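Local coordinates for protein HTP-2 (Caenorhabditis elegans, PDB 4TZM) that probably helps assemble the meiotic chromosome axis, using its HORMA domain to bind a closure motif of the related axis protein HTP-3, at residues S15-D20 with L159-A164; F197-T202 with F209-F214; D118-E123 with T222-I227; K62-K67 with F81-A86. All blocks are in the same frame, centred on the assembly; numbering follows the deposited sequence.

Interaction 1: S15-D20 with L159-A164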
loop_
_atom_site.group_PDB
_atom_site.type_symbol
_atom_site.label_atom_id
_atom_site.label_comp_id
_atom_site.label_asym_id
_atom_site.label_seq_id
_atom_site.Cartn_x
_atom_site.Cartn_y
_atom_site.Cartn_z
ATOM N N SER A 15 20.785 -3.417 -22.955
ATOM C CA SER A 15 19.577 -3.503 -22.140
ATOM C C SER A 15 19.703 -2.649 -20.882
ATOM O O SER A 15 20.768 -2.579 -20.270
ATOM C CB SER A 15 19.281 -4.957 -21.758
ATOM O OG SER A 15 18.856 -5.710 -22.882
ATOM N N LYS A 16 18.610 -1.992 -20.510
ATOM C CA LYS A 16 18.565 -1.206 -19.283
ATOM C C LYS A 16 17.499 -1.739 -18.336
ATOM O O LYS A 16 16.364 -1.971 -18.749
ATOM C CB LYS A 16 18.289 0.268 -19.594
ATOM C CG LYS A 16 19.530 1.109 -19.843
ATOM C CD LYS A 16 19.182 2.588 -19.896
ATOM C CE LYS A 16 20.430 3.453 -19.942
ATOM N NZ LYS A 16 20.095 4.906 -19.932
ATOM N N ASP A 17 17.855 -1.928 -17.068
ATOM C CA ASP A 17 16.871 -2.358 -16.081
ATOM C C ASP A 17 15.854 -1.242 -15.867
ATOM O O ASP A 17 15.948 -0.464 -14.916
ATOM C CB ASP A 17 17.534 -2.730 -14.758
ATOM C CG ASP A 17 16.525 -3.112 -13.689
ATOM O OD1 ASP A 17 15.438 -3.608 -14.049
ATOM O OD2 ASP A 17 16.813 -2.905 -12.490
ATOM N N ALA A 18 14.887 -1.168 -16.772
ATOM C CA ALA A 18 13.845 -0.158 -16.721
ATOM C C ALA A 18 12.644 -0.624 -17.523
ATOM O O ALA A 18 12.777 -1.421 -18.450
ATOM C CB ALA A 18 14.362 1.169 -17.252
ATOM N N ILE A 19 11.469 -0.127 -17.164
ATOM C CA ILE A 19 10.255 -0.513 -17.864
ATOM C C ILE A 19 9.998 0.398 -19.060
ATOM O O ILE A 19 9.909 1.619 -18.921
ATOM C CB ILE A 19 9.040 -0.500 -16.920
ATOM C CG1 ILE A 19 9.147 -1.661 -15.927
ATOM C CG2 ILE A 19 7.738 -0.597 -17.708
ATOM C CD1 ILE A 19 8.365 -1.457 -14.654
ATOM N N ASP A 20 9.899 -0.206 -20.239
ATOM C CA ASP A 20 9.584 0.535 -21.452
ATOM C C ASP A 20 8.112 0.347 -21.795
ATOM O O ASP A 20 7.758 -0.477 -22.639
ATOM C CB ASP A 20 10.469 0.081 -22.613
ATOM C CG ASP A 20 10.552 1.115 -23.721
ATOM O OD1 ASP A 20 10.551 2.324 -23.406
ATOM O OD2 ASP A 20 10.619 0.720 -24.904
ATOM N N LEU A 159 14.156 -11.922 0.302
ATOM C CA LEU A 159 13.758 -11.734 -1.092
ATOM C C LEU A 159 14.620 -10.701 -1.820
ATOM O O LEU A 159 14.774 -9.569 -1.364
ATOM C CB LEU A 159 12.289 -11.324 -1.177
ATOM C CG LEU A 159 11.798 -11.181 -2.617
ATOM C CD1 LEU A 159 12.042 -12.475 -3.380
ATOM C CD2 LEU A 159 10.334 -10.800 -2.654
ATOM N N ARG A 160 15.165 -11.108 -2.963
ATOM C CA ARG A 160 16.077 -10.283 -3.751
ATOM C C ARG A 160 15.342 -9.287 -4.638
ATOM O O ARG A 160 14.194 -9.510 -5.020
ATOM C CB ARG A 160 16.954 -11.166 -4.636
ATOM C CG ARG A 160 18.445 -11.145 -4.339
ATOM C CD ARG A 160 19.191 -11.931 -5.415
ATOM N NE ARG A 160 20.426 -12.543 -4.930
ATOM C CZ ARG A 160 21.144 -13.418 -5.630
ATOM N NH1 ARG A 160 20.745 -13.780 -6.842
ATOM N NH2 ARG A 160 22.256 -13.935 -5.124
ATOM N N TYR A 161 16.015 -8.194 -4.979
ATOM C CA TYR A 161 15.516 -7.307 -6.020
ATOM C C TYR A 161 15.848 -7.927 -7.376
ATOM O O TYR A 161 17.012 -8.176 -7.682
ATOM C CB TYR A 161 16.110 -5.900 -5.893
ATOM C CG TYR A 161 15.953 -5.090 -7.156
ATOM C CD1 TYR A 161 14.718 -4.573 -7.520
ATOM C CD2 TYR A 161 17.037 -4.854 -7.993
ATOM C CE1 TYR A 161 14.567 -3.839 -8.679
ATOM C CE2 TYR A 161 16.895 -4.119 -9.156
ATOM C CZ TYR A 161 15.659 -3.616 -9.492
ATOM O OH TYR A 161 15.516 -2.883 -10.649
ATOM N N GLU A 162 14.820 -8.180 -8.180
ATOM C CA GLU A 162 14.994 -8.944 -9.411
ATOM C C GLU A 162 14.709 -8.150 -10.685
ATOM O O GLU A 162 14.528 -8.733 -11.755
ATOM C CB GLU A 162 14.108 -10.199 -9.372
ATOM C CG GLU A 162 14.413 -11.159 -8.227
ATOM C CD GLU A 162 15.694 -11.959 -8.432
ATOM O OE1 GLU A 162 16.435 -11.681 -9.398
ATOM O OE2 GLU A 162 15.954 -12.877 -7.623
ATOM N N GLY A 163 14.671 -6.827 -10.571
ATOM C CA GLY A 163 14.523 -5.987 -11.743
ATOM C C GLY A 163 13.201 -5.249 -11.802
ATOM O O GLY A 163 12.267 -5.566 -11.064
ATOM N N ALA A 164 13.122 -4.264 -12.691
ATOM C CA ALA A 164 11.920 -3.453 -12.835
ATOM C C ALA A 164 10.734 -4.275 -13.332
ATOM O O ALA A 164 9.611 -4.098 -12.861
ATOM C CB ALA A 164 12.186 -2.283 -13.772
#

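Interaction 2: F197-T202 with F209-F214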
loop_
_atom_site.group_PDB
_atom_site.type_symbol
_atom_site.label_atom_id
_atom_site.label_comp_id
_atom_site.label_asym_id
_atom_site.label_seq_id
_atom_site.Cartn_x
_atom_site.Cartn_y
_atom_site.Cartn_z
ATOM N N PHE A 197 -7.598 5.217 8.603
ATOM C CA PHE A 197 -6.202 4.964 8.263
ATOM C C PHE A 197 -5.347 5.070 9.518
ATOM O O PHE A 197 -5.317 6.111 10.170
ATOM C CB PHE A 197 -5.706 5.944 7.203
ATOM C CG PHE A 197 -6.076 5.559 5.801
ATOM C CD1 PHE A 197 -5.444 4.499 5.172
ATOM C CD2 PHE A 197 -7.052 6.258 5.109
ATOM C CE1 PHE A 197 -5.779 4.140 3.880
ATOM C CE2 PHE A 197 -7.392 5.903 3.815
ATOM C CZ PHE A 197 -6.755 4.844 3.202
ATOM N N ARG A 198 -4.664 3.984 9.860
ATOM C CA ARG A 198 -3.847 3.943 11.067
ATOM C C ARG A 198 -2.463 3.401 10.741
ATOM O O ARG A 198 -2.329 2.451 9.972
ATOM C CB ARG A 198 -4.518 3.085 12.143
ATOM C CG ARG A 198 -5.979 3.436 12.391
ATOM C CD ARG A 198 -6.613 2.534 13.437
ATOM N NE ARG A 198 -8.061 2.714 13.495
ATOM C CZ ARG A 198 -8.855 2.119 14.378
ATOM N NH1 ARG A 198 -8.345 1.302 15.290
ATOM N NH2 ARG A 198 -10.162 2.343 14.352
ATOM N N LEU A 199 -1.431 4.002 11.322
ATOM C CA LEU A 199 -0.073 3.607 10.981
ATOM C C LEU A 199 0.808 3.374 12.204
ATOM O O LEU A 199 0.467 3.759 13.322
ATOM C CB LEU A 199 0.562 4.650 10.046
ATOM C CG LEU A 199 0.680 6.120 10.450
ATOM C CD1 LEU A 199 1.879 6.360 11.348
ATOM C CD2 LEU A 199 0.778 6.992 9.211
ATOM N N LYS A 200 1.943 2.726 11.972
ATOM C CA LYS A 200 2.894 2.438 13.027
ATOM C C LYS A 200 4.270 2.941 12.619
ATOM O O LYS A 200 4.767 2.607 11.546
ATOM C CB LYS A 200 2.934 0.939 13.322
ATOM C CG LYS A 200 3.940 0.518 14.376
ATOM C CD LYS A 200 3.934 -0.994 14.553
ATOM C CE LYS A 200 4.948 -1.444 15.592
ATOM N NZ LYS A 200 5.004 -2.930 15.682
ATOM N N TYR A 201 4.872 3.761 13.472
ATOM C CA TYR A 201 6.204 4.286 13.212
ATOM C C TYR A 201 7.249 3.219 13.518
ATOM O O TYR A 201 7.000 2.298 14.296
ATOM C CB TYR A 201 6.464 5.540 14.049
ATOM C CG TYR A 201 5.570 6.723 13.733
ATOM C CD1 TYR A 201 4.337 6.878 14.357
ATOM C CD2 TYR A 201 5.970 7.700 12.829
ATOM C CE1 TYR A 201 3.523 7.964 14.081
ATOM C CE2 TYR A 201 5.162 8.792 12.546
ATOM C CZ TYR A 201 3.941 8.918 13.173
ATOM O OH TYR A 201 3.138 10.004 12.892
ATOM N N THR A 202 8.417 3.339 12.897
ATOM C CA THR A 202 9.536 2.457 13.206
ATOM C C THR A 202 10.234 2.924 14.482
ATOM O O THR A 202 9.956 4.015 14.985
ATOM C CB THR A 202 10.556 2.406 12.054
ATOM O OG1 THR A 202 11.056 3.724 11.795
ATOM C CG2 THR A 202 9.910 1.856 10.790
ATOM N N PHE A 209 9.276 13.828 14.912
ATOM C CA PHE A 209 8.803 13.537 13.563
ATOM C C PHE A 209 7.386 12.983 13.606
ATOM O O PHE A 209 7.129 11.968 14.248
ATOM C CB PHE A 209 9.730 12.545 12.854
ATOM C CG PHE A 209 9.223 12.104 11.506
ATOM C CD1 PHE A 209 9.462 12.872 10.378
ATOM C CD2 PHE A 209 8.495 10.928 11.370
ATOM C CE1 PHE A 209 8.991 12.474 9.135
ATOM C CE2 PHE A 209 8.020 10.524 10.131
ATOM C CZ PHE A 209 8.269 11.299 9.012
ATOM N N ARG A 210 6.469 13.650 12.917
ATOM C CA ARG A 210 5.093 13.181 12.850
ATOM C C ARG A 210 4.588 13.259 11.420
ATOM O O ARG A 210 4.850 14.229 10.709
ATOM C CB ARG A 210 4.190 13.994 13.778
ATOM C CG ARG A 210 2.755 13.495 13.833
ATOM C CD ARG A 210 1.887 14.384 14.708
ATOM N NE ARG A 210 1.801 15.747 14.193
ATOM C CZ ARG A 210 0.901 16.153 13.302
ATOM N NH1 ARG A 210 0.010 15.297 12.818
ATOM N NH2 ARG A 210 0.894 17.414 12.891
ATOM N N ILE A 211 3.870 12.229 10.994
ATOM C CA ILE A 211 3.338 12.215 9.647
ATOM C C ILE A 211 2.107 13.119 9.575
ATOM O O ILE A 211 1.211 13.042 10.421
ATOM C CB ILE A 211 3.019 10.779 9.201
ATOM C CG1 ILE A 211 4.317 9.958 9.207
ATOM C CG2 ILE A 211 2.385 10.770 7.819
ATOM C CD1 ILE A 211 4.123 8.479 9.011
ATOM N N ASP A 212 2.097 14.004 8.581
ATOM C CA ASP A 212 1.031 14.987 8.443
ATOM C C ASP A 212 -0.308 14.303 8.201
ATOM O O ASP A 212 -0.449 13.495 7.282
ATOM C CB ASP A 212 1.340 15.964 7.304
ATOM C CG ASP A 212 0.544 17.260 7.411
ATOM O OD1 ASP A 212 0.192 17.656 8.544
ATOM O OD2 ASP A 212 0.273 17.891 6.366
ATOM N N GLY A 213 -1.290 14.627 9.036
ATOM C CA GLY A 213 -2.622 14.075 8.894
ATOM C C GLY A 213 -2.903 12.989 9.911
ATOM O O GLY A 213 -4.047 12.578 10.094
ATOM N N PHE A 214 -1.852 12.526 10.577
ATOM C CA PHE A 214 -1.974 11.447 11.549
ATOM C C PHE A 214 -1.612 11.923 12.953
ATOM O O PHE A 214 -0.441 12.157 13.261
ATOM C CB PHE A 214 -1.081 10.264 11.157
ATOM C CG PHE A 214 -1.475 9.595 9.864
ATOM C CD1 PHE A 214 -1.043 10.094 8.643
ATOM C CD2 PHE A 214 -2.259 8.450 9.874
ATOM C CE1 PHE A 214 -1.398 9.470 7.456
ATOM C CE2 PHE A 214 -2.616 7.820 8.692
ATOM C CZ PHE A 214 -2.186 8.331 7.482
#

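Interaction 3: D118-E123 with T222-I227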
loop_
_atom_site.group_PDB
_atom_site.type_symbol
_atom_site.label_atom_id
_atom_site.label_comp_id
_atom_site.label_asym_id
_atom_site.label_seq_id
_atom_site.Cartn_x
_atom_site.Cartn_y
_atom_site.Cartn_z
ATOM N N ASP A 118 -13.191 2.442 17.580
ATOM C CA ASP A 118 -12.917 1.080 18.022
ATOM C C ASP A 118 -11.459 0.695 17.789
ATOM O O ASP A 118 -10.870 1.042 16.768
ATOM C CB ASP A 118 -13.837 0.082 17.311
ATOM C CG ASP A 118 -15.237 0.053 17.899
ATOM O OD1 ASP A 118 -15.397 0.434 19.077
ATOM O OD2 ASP A 118 -16.177 -0.359 17.184
ATOM N N VAL A 119 -10.883 -0.022 18.749
ATOM C CA VAL A 119 -9.524 -0.527 18.624
ATOM C C VAL A 119 -9.563 -1.923 18.003
ATOM O O VAL A 119 -8.546 -2.451 17.554
ATOM C CB VAL A 119 -8.812 -0.567 19.994
ATOM C CG1 VAL A 119 -7.339 -0.911 19.832
ATOM C CG2 VAL A 119 -8.962 0.769 20.706
ATOM N N GLU A 120 -10.755 -2.512 17.972
ATOM C CA GLU A 120 -10.951 -3.810 17.340
ATOM C C GLU A 120 -11.656 -3.637 16.001
ATOM O O GLU A 120 -12.735 -3.050 15.933
ATOM C CB GLU A 120 -11.758 -4.742 18.244
ATOM C CG GLU A 120 -11.921 -6.146 17.686
ATOM C CD GLU A 120 -12.718 -7.051 18.599
ATOM O OE1 GLU A 120 -13.191 -6.573 19.651
ATOM O OE2 GLU A 120 -12.871 -8.243 18.261
ATOM N N ALA A 121 -11.049 -4.153 14.938
ATOM C CA ALA A 121 -11.593 -3.965 13.599
ATOM C C ALA A 121 -12.392 -5.170 13.120
ATOM O O ALA A 121 -12.273 -6.269 13.660
ATOM C CB ALA A 121 -10.475 -3.661 12.621
ATOM N N ILE A 122 -13.212 -4.943 12.098
ATOM C CA ILE A 122 -13.971 -6.009 11.462
ATOM C C ILE A 122 -13.359 -6.325 10.098
ATOM O O ILE A 122 -13.666 -7.350 9.488
ATOM C CB ILE A 122 -15.460 -5.634 11.299
ATOM C CG1 ILE A 122 -15.632 -4.532 10.249
ATOM C CG2 ILE A 122 -16.049 -5.199 12.635
ATOM C CD1 ILE A 122 -17.057 -4.396 9.735
ATOM N N GLU A 123 -12.484 -5.435 9.634
ATOM C CA GLU A 123 -11.761 -5.626 8.377
ATOM C C GLU A 123 -10.506 -4.753 8.330
ATOM O O GLU A 123 -10.555 -3.570 8.668
ATOM C CB GLU A 123 -12.665 -5.313 7.183
ATOM C CG GLU A 123 -12.014 -5.533 5.828
ATOM C CD GLU A 123 -13.025 -5.591 4.698
ATOM O OE1 GLU A 123 -13.706 -6.631 4.551
ATOM O OE2 GLU A 123 -13.140 -4.595 3.955
ATOM N N THR A 222 -6.751 -4.014 16.861
ATOM C CA THR A 222 -6.728 -5.394 17.325
ATOM C C THR A 222 -7.678 -6.220 16.461
ATOM O O THR A 222 -8.599 -5.678 15.850
ATOM C CB THR A 222 -7.122 -5.497 18.815
ATOM O OG1 THR A 222 -6.385 -4.531 19.575
ATOM C CG2 THR A 222 -6.840 -6.889 19.363
ATOM N N LEU A 223 -7.441 -7.526 16.396
ATOM C CA LEU A 223 -8.261 -8.412 15.587
ATOM C C LEU A 223 -9.108 -9.321 16.466
ATOM O O LEU A 223 -8.792 -9.528 17.637
ATOM C CB LEU A 223 -7.379 -9.254 14.661
ATOM C CG LEU A 223 -6.363 -8.505 13.800
ATOM C CD1 LEU A 223 -5.474 -9.482 13.045
ATOM C CD2 LEU A 223 -7.076 -7.567 12.842
ATOM N N PRO A 224 -10.205 -9.854 15.908
ATOM C CA PRO A 224 -10.911 -10.955 16.567
ATOM C C PRO A 224 -10.020 -12.190 16.624
ATOM O O PRO A 224 -8.985 -12.225 15.957
ATOM C CB PRO A 224 -12.127 -11.191 15.664
ATOM C CG PRO A 224 -12.318 -9.898 14.950
ATOM C CD PRO A 224 -10.943 -9.350 14.737
ATOM N N ASP A 225 -10.415 -13.193 17.398
ATOM C CA ASP A 225 -9.583 -14.380 17.566
ATOM C C ASP A 225 -9.777 -15.390 16.436
ATOM O O ASP A 225 -8.895 -16.205 16.166
ATOM C CB ASP A 225 -9.865 -15.039 18.916
ATOM C CG ASP A 225 -9.406 -14.186 20.084
ATOM O OD1 ASP A 225 -8.182 -14.125 20.333
ATOM O OD2 ASP A 225 -10.267 -13.579 20.756
ATOM N N GLY A 226 -10.924 -15.325 15.770
ATOM C CA GLY A 226 -11.228 -16.266 14.707
ATOM C C GLY A 226 -11.286 -15.625 13.335
ATOM O O GLY A 226 -11.821 -16.213 12.393
ATOM N N ILE A 227 -10.735 -14.422 13.214
ATOM C CA ILE A 227 -10.783 -13.702 11.950
ATOM C C ILE A 227 -9.816 -14.325 10.942
ATOM O O ILE A 227 -8.724 -14.767 11.300
ATOM C CB ILE A 227 -10.480 -12.189 12.149
ATOM C CG1 ILE A 227 -10.824 -11.399 10.882
ATOM C CG2 ILE A 227 -9.036 -11.962 12.588
ATOM C CD1 ILE A 227 -10.937 -9.908 11.107
#

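Interaction 4: K62-K67 with F81-A86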
loop_
_atom_site.group_PDB
_atom_site.type_symbol
_atom_site.label_atom_id
_atom_site.label_comp_id
_atom_site.label_asym_id
_atom_site.label_seq_id
_atom_site.Cartn_x
_atom_site.Cartn_y
_atom_site.Cartn_z
ATOM N N LYS A 62 -17.903 5.670 -6.662
ATOM C CA LYS A 62 -17.079 5.861 -7.858
ATOM C C LYS A 62 -16.835 7.329 -8.229
ATOM O O LYS A 62 -15.960 7.625 -9.042
ATOM C CB LYS A 62 -17.717 5.138 -9.049
ATOM C CG LYS A 62 -19.134 5.602 -9.353
ATOM C CD LYS A 62 -19.640 5.046 -10.675
ATOM C CE LYS A 62 -20.994 5.646 -11.028
ATOM N NZ LYS A 62 -21.479 5.217 -12.370
ATOM N N GLU A 63 -17.611 8.238 -7.645
ATOM C CA GLU A 63 -17.449 9.672 -7.895
ATOM C C GLU A 63 -16.109 10.198 -7.366
ATOM O O GLU A 63 -15.534 11.142 -7.917
ATOM C CB GLU A 63 -18.603 10.459 -7.263
ATOM C CG GLU A 63 -19.772 10.752 -8.204
ATOM C CD GLU A 63 -20.460 9.497 -8.715
ATOM O OE1 GLU A 63 -20.618 9.365 -9.946
ATOM O OE2 GLU A 63 -20.855 8.647 -7.889
ATOM N N TYR A 64 -15.617 9.574 -6.301
ATOM C CA TYR A 64 -14.364 9.975 -5.667
ATOM C C TYR A 64 -13.134 9.463 -6.415
ATOM O O TYR A 64 -12.000 9.783 -6.052
ATOM C CB TYR A 64 -14.330 9.473 -4.223
ATOM C CG TYR A 64 -15.397 10.080 -3.346
ATOM C CD1 TYR A 64 -15.550 11.458 -3.257
ATOM C CD2 TYR A 64 -16.264 9.277 -2.619
ATOM C CE1 TYR A 64 -16.529 12.022 -2.459
ATOM C CE2 TYR A 64 -17.246 9.830 -1.818
ATOM C CZ TYR A 64 -17.375 11.203 -1.742
ATOM O OH TYR A 64 -18.349 11.762 -0.949
ATOM N N PHE A 65 -13.362 8.680 -7.463
ATOM C CA PHE A 65 -12.269 8.035 -8.180
ATOM C C PHE A 65 -12.233 8.389 -9.659
ATOM O O PHE A 65 -13.163 8.987 -10.192
ATOM C CB PHE A 65 -12.371 6.523 -8.037
ATOM C CG PHE A 65 -12.358 6.046 -6.618
ATOM C CD1 PHE A 65 -11.161 5.736 -5.983
ATOM C CD2 PHE A 65 -13.545 5.905 -5.916
ATOM C CE1 PHE A 65 -11.155 5.290 -4.667
ATOM C CE2 PHE A 65 -13.549 5.463 -4.604
ATOM C CZ PHE A 65 -12.356 5.155 -3.977
ATOM N N SER A 66 -11.145 8.007 -10.316
ATOM C CA SER A 66 -11.021 8.165 -11.757
ATOM C C SER A 66 -10.415 6.902 -12.362
ATOM O O SER A 66 -9.724 6.148 -11.676
ATOM C CB SER A 66 -10.172 9.388 -12.100
ATOM O OG SER A 66 -10.192 9.627 -13.497
ATOM N N LYS A 67 -10.686 6.664 -13.642
ATOM C CA LYS A 67 -10.202 5.451 -14.283
ATOM C C LYS A 67 -8.753 5.596 -14.729
ATOM O O LYS A 67 -8.389 6.547 -15.423
ATOM C CB LYS A 67 -11.081 5.068 -15.477
ATOM C CG LYS A 67 -10.742 3.691 -16.047
ATOM C CD LYS A 67 -11.736 3.252 -17.111
ATOM C CE LYS A 67 -11.453 1.832 -17.581
ATOM N NZ LYS A 67 -12.434 1.375 -18.608
ATOM N N PHE A 81 -8.023 13.908 -7.736
ATOM C CA PHE A 81 -7.512 15.109 -7.085
ATOM C C PHE A 81 -8.420 16.316 -7.308
ATOM O O PHE A 81 -8.207 17.374 -6.719
ATOM C CB PHE A 81 -6.097 15.421 -7.578
ATOM C CG PHE A 81 -5.052 14.476 -7.056
ATOM C CD1 PHE A 81 -4.446 14.701 -5.830
ATOM C CD2 PHE A 81 -4.677 13.358 -7.787
ATOM C CE1 PHE A 81 -3.483 13.831 -5.343
ATOM C CE2 PHE A 81 -3.718 12.488 -7.307
ATOM C CZ PHE A 81 -3.121 12.725 -6.082
ATOM N N LYS A 82 -9.427 16.153 -8.161
ATOM C CA LYS A 82 -10.397 17.212 -8.423
ATOM C C LYS A 82 -11.492 17.226 -7.358
ATOM O O LYS A 82 -11.991 18.286 -6.981
ATOM C CB LYS A 82 -11.008 17.052 -9.817
ATOM C CG LYS A 82 -10.042 17.344 -10.959
ATOM C CD LYS A 82 -10.613 16.897 -12.299
ATOM C CE LYS A 82 -9.571 16.985 -13.407
ATOM N NZ LYS A 82 -9.996 16.263 -14.641
ATOM N N ASN A 83 -11.869 16.045 -6.879
ATOM C CA ASN A 83 -12.769 15.938 -5.737
ATOM C C ASN A 83 -12.009 16.260 -4.454
ATOM O O ASN A 83 -10.969 15.657 -4.178
ATOM C CB ASN A 83 -13.386 14.539 -5.663
ATOM C CG ASN A 83 -14.455 14.426 -4.590
ATOM O OD1 ASN A 83 -14.162 14.461 -3.393
ATOM N ND2 ASN A 83 -15.701 14.271 -5.014
ATOM N N LEU A 84 -12.528 17.204 -3.672
ATOM C CA LEU A 84 -11.803 17.730 -2.520
ATOM C C LEU A 84 -11.613 16.710 -1.401
ATOM O O LEU A 84 -10.526 16.623 -0.830
ATOM C CB LEU A 84 -12.505 18.975 -1.972
ATOM C CG LEU A 84 -12.136 20.301 -2.646
ATOM C CD1 LEU A 84 -13.003 21.446 -2.134
ATOM C CD2 LEU A 84 -10.663 20.607 -2.429
ATOM N N ARG A 85 -12.651 15.942 -1.086
ATOM C CA ARG A 85 -12.521 14.925 -0.041
ATOM C C ARG A 85 -11.622 13.776 -0.475
ATOM O O ARG A 85 -10.902 13.206 0.341
ATOM C CB ARG A 85 -13.885 14.371 0.381
ATOM C CG ARG A 85 -13.796 13.638 1.715
ATOM C CD ARG A 85 -14.954 12.694 1.951
ATOM N NE ARG A 85 -14.933 12.169 3.314
ATOM C CZ ARG A 85 -15.808 11.295 3.798
ATOM N NH1 ARG A 85 -16.785 10.829 3.032
ATOM N NH2 ARG A 85 -15.706 10.883 5.053
ATOM N N ALA A 86 -11.671 13.432 -1.757
ATOM C CA ALA A 86 -10.824 12.369 -2.283
ATOM C C ALA A 86 -9.387 12.852 -2.277
ATOM O O ALA A 86 -8.469 12.092 -2.002
ATOM C CB ALA A 86 -11.252 11.972 -3.681
#

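Interaction 1: S15-D20 with L159-A164
Asp17 and Tyr161 reach for each other tip to tip at one end of this contact, between an N-terminal loop and the loop that leads into helix 164-185. The Asp17 carboxylate is put there by a first torsion that sets CG anti to the backbone N (chi1 177°), and its plane stands 49° from that of the Tyr161 ring. OD2 arrives at the ring's edge, near its plane, beside OH; the two oxygens are modelled too close for that pair to be read as a bond. OD1 makes the clear interaction: Ala164 N donates to its syn lone pair at 2.8 Å, along a nearly straight N-H line of 169°. Tyr161 in turn has the backbone of Gly163, the N-cap residue of the helix, over one face, with Gly163 N 3.4 Å above the ring plane. On the other side of Asp17 the contact becomes apolar. Ala18 offers its backbone, CA 4.0 Å from Ala164 CB, while Ile19 sends its longer branch back toward the helix start, CG1 packing 3.8 Å from the same Ala164 CB. Trp24 touches Ile19 from within the N-terminal loop, and Arg236 touches Tyr161. A carboxylate accepting from the first residue of a helix sits where the helix dipole is positive, which would be expected to stabilise the ionised form of Asp17.

Interaction 2: F197-T202 with F209-F214
One methyl knob, Leu199 CD2, drops almost squarely onto the Phe214 ring. It sits 3.3 Å from the ring centroid and 7° off the normal, a CH-pi contact in which all six ring carbons share the load. With CG of Leu199 in the crowded position (chi1 57°), the two methyls go separate ways: CD1 lies over one face of the Tyr201 ring, offset toward the rim, while CD2 covers Phe214. Ile211 fits between Leu199 and Tyr201, its CD1 3.7 Å from Leu199 CD2 and its CG1 3.6 Å from Tyr201 CE2, the Ile211 and Tyr201 side chains passing in opposite directions. Ala95 and Ala99 of helix 84-102 also touch Ile211. Strand 193-201 and the following loop belong to the part of the HORMA fold that holds the closure motif: the bound peptide pairs antiparallel with Arg198, Leu199, Lys200 and Phe214, so that the sheet continues into it, as in relatives such as Mad2. Beyond the knob, the Phe214 edge rests near Phe197 O, with CE2 3.5 Å from it. At the far end the Tyr201 hydroxyl points at the loop backbone: Ile211 N, in the ring plane, donates to OH at 3.0 Å and 173°. A type II turn follows from Ile211 to Phe214, and Arg210, bent at chi3, curls back so that NH1 donates to Phe214 O at 3.2 Å from above the carbonyl plane.

Interaction 3: D118-E123 with T222-I227
A single beta bridge, Glu120 with Thr222, joins two loops on the surface of the HORMA domain, and backbone atoms do most of the gripping. Thr222 N donates to Val119 O at a very short 2.5 Å, and Thr222 O accepts from Ala121 N at 3.0 Å with an N-H angle of 164°. Both donors approach nearly along the C=O axis of their acceptors, so Thr222 is held through both its N-H and its carbonyl, the pattern of a parallel bridge. Glu120 CA, lying between the two bonds, adds a CA-H contact to Thr222 O at 3.4 Å. Around this backbone shell the side chains touch lightly. Val119 CG1 crosses obliquely toward Thr222 OG1, 3.8 Å away. Glu120, its CG anti to the backbone N and its chain extended beyond, reaches across to the second loop, crossing Pro224 obliquely, with OE2 3.7 Å from Pro224 CG. Further out, Leu223 and Ile227 lean on Trp247 of strand 240-248. The first loop is fixed at both ends: Arg198 donates to Asp118 O, and Glu123 forms a salt bridge with Arg57. Ile122 and Glu123 together face Val112 in a classic beta bulge, which carries the chain from this bridge into strand 123-133. Where the loops begin to part, the Pro224 ring meets the Ala121 carbonyl through CD, 3.5 Å from Ala121 O.

Interaction 4: K62-K67 with F81-A86
Packing is closest where Tyr64 meets the start of helix 84-102. The CD1-CE1 edge of its ring is set against the Asn83 side-chain amide, ring and amide planes 86° apart, with CD1 3.3 Å from both Asn83 OD1 and Asn83 ND2. Alongside, the Tyr64 carbonyl presses on the helix: Ala86 CB lies 3.3 Å from Tyr64 O and 4.0 Å from Tyr64 CB. Asn83 serves two ends here. Its CG is anti to the backbone N (chi1 -173°), which lets the amide turn back over the helix start, and OD1 accepts from Ala86 N on a lone pair at 3.2 Å, the N-cap bond of the helix. That bond fixes the rotation of the amide, and so the surface on which the Tyr64 ring stands. The contact lies at the open end of a beta hairpin, strands 65-69 and 75-79: a short 3-10 turn at 62-64 leads into its first strand and the cap of helix 84-102 follows its second, with Tyr64 and Ser80 hydrogen-bonded through their backbones and Leu79 touching Ala86 from the second strand. Toward solvent the contact loosens. Glu63 is exposed, with no tighter approach than its carbonyl O at 4.3 Å from Asn83 ND2. At the phenol end, Tyr64 OH comes to the edge of the Arg85 guanidinium, 4.4 Å from NH1; NH2 of the same group makes a weak hydrogen bond to the backbone of the bound peptide.

From the N terminus, residues 15-20 open a long loop that interaction 1 closes at 159-164, tying the N-terminal extension to the start of helix 164-185. Within that span interaction 4 opens and closes, bringing 62-67 to 81-86 round a small hairpin. Residues 118-123 begin interaction 3 before interaction 1 has closed, so these two cross; interaction 3 joins the loop between strands 105-113 and 123-133 to the loop before strand 228-235. Interaction 2 falls wholly within its span and packs strand 193-201 on the loop that follows it, beside the bound peptide. Interactions 2 and 3 touch through Arg198 and Asp118; interaction 1 sits on the opposite side of the chain's centre from both.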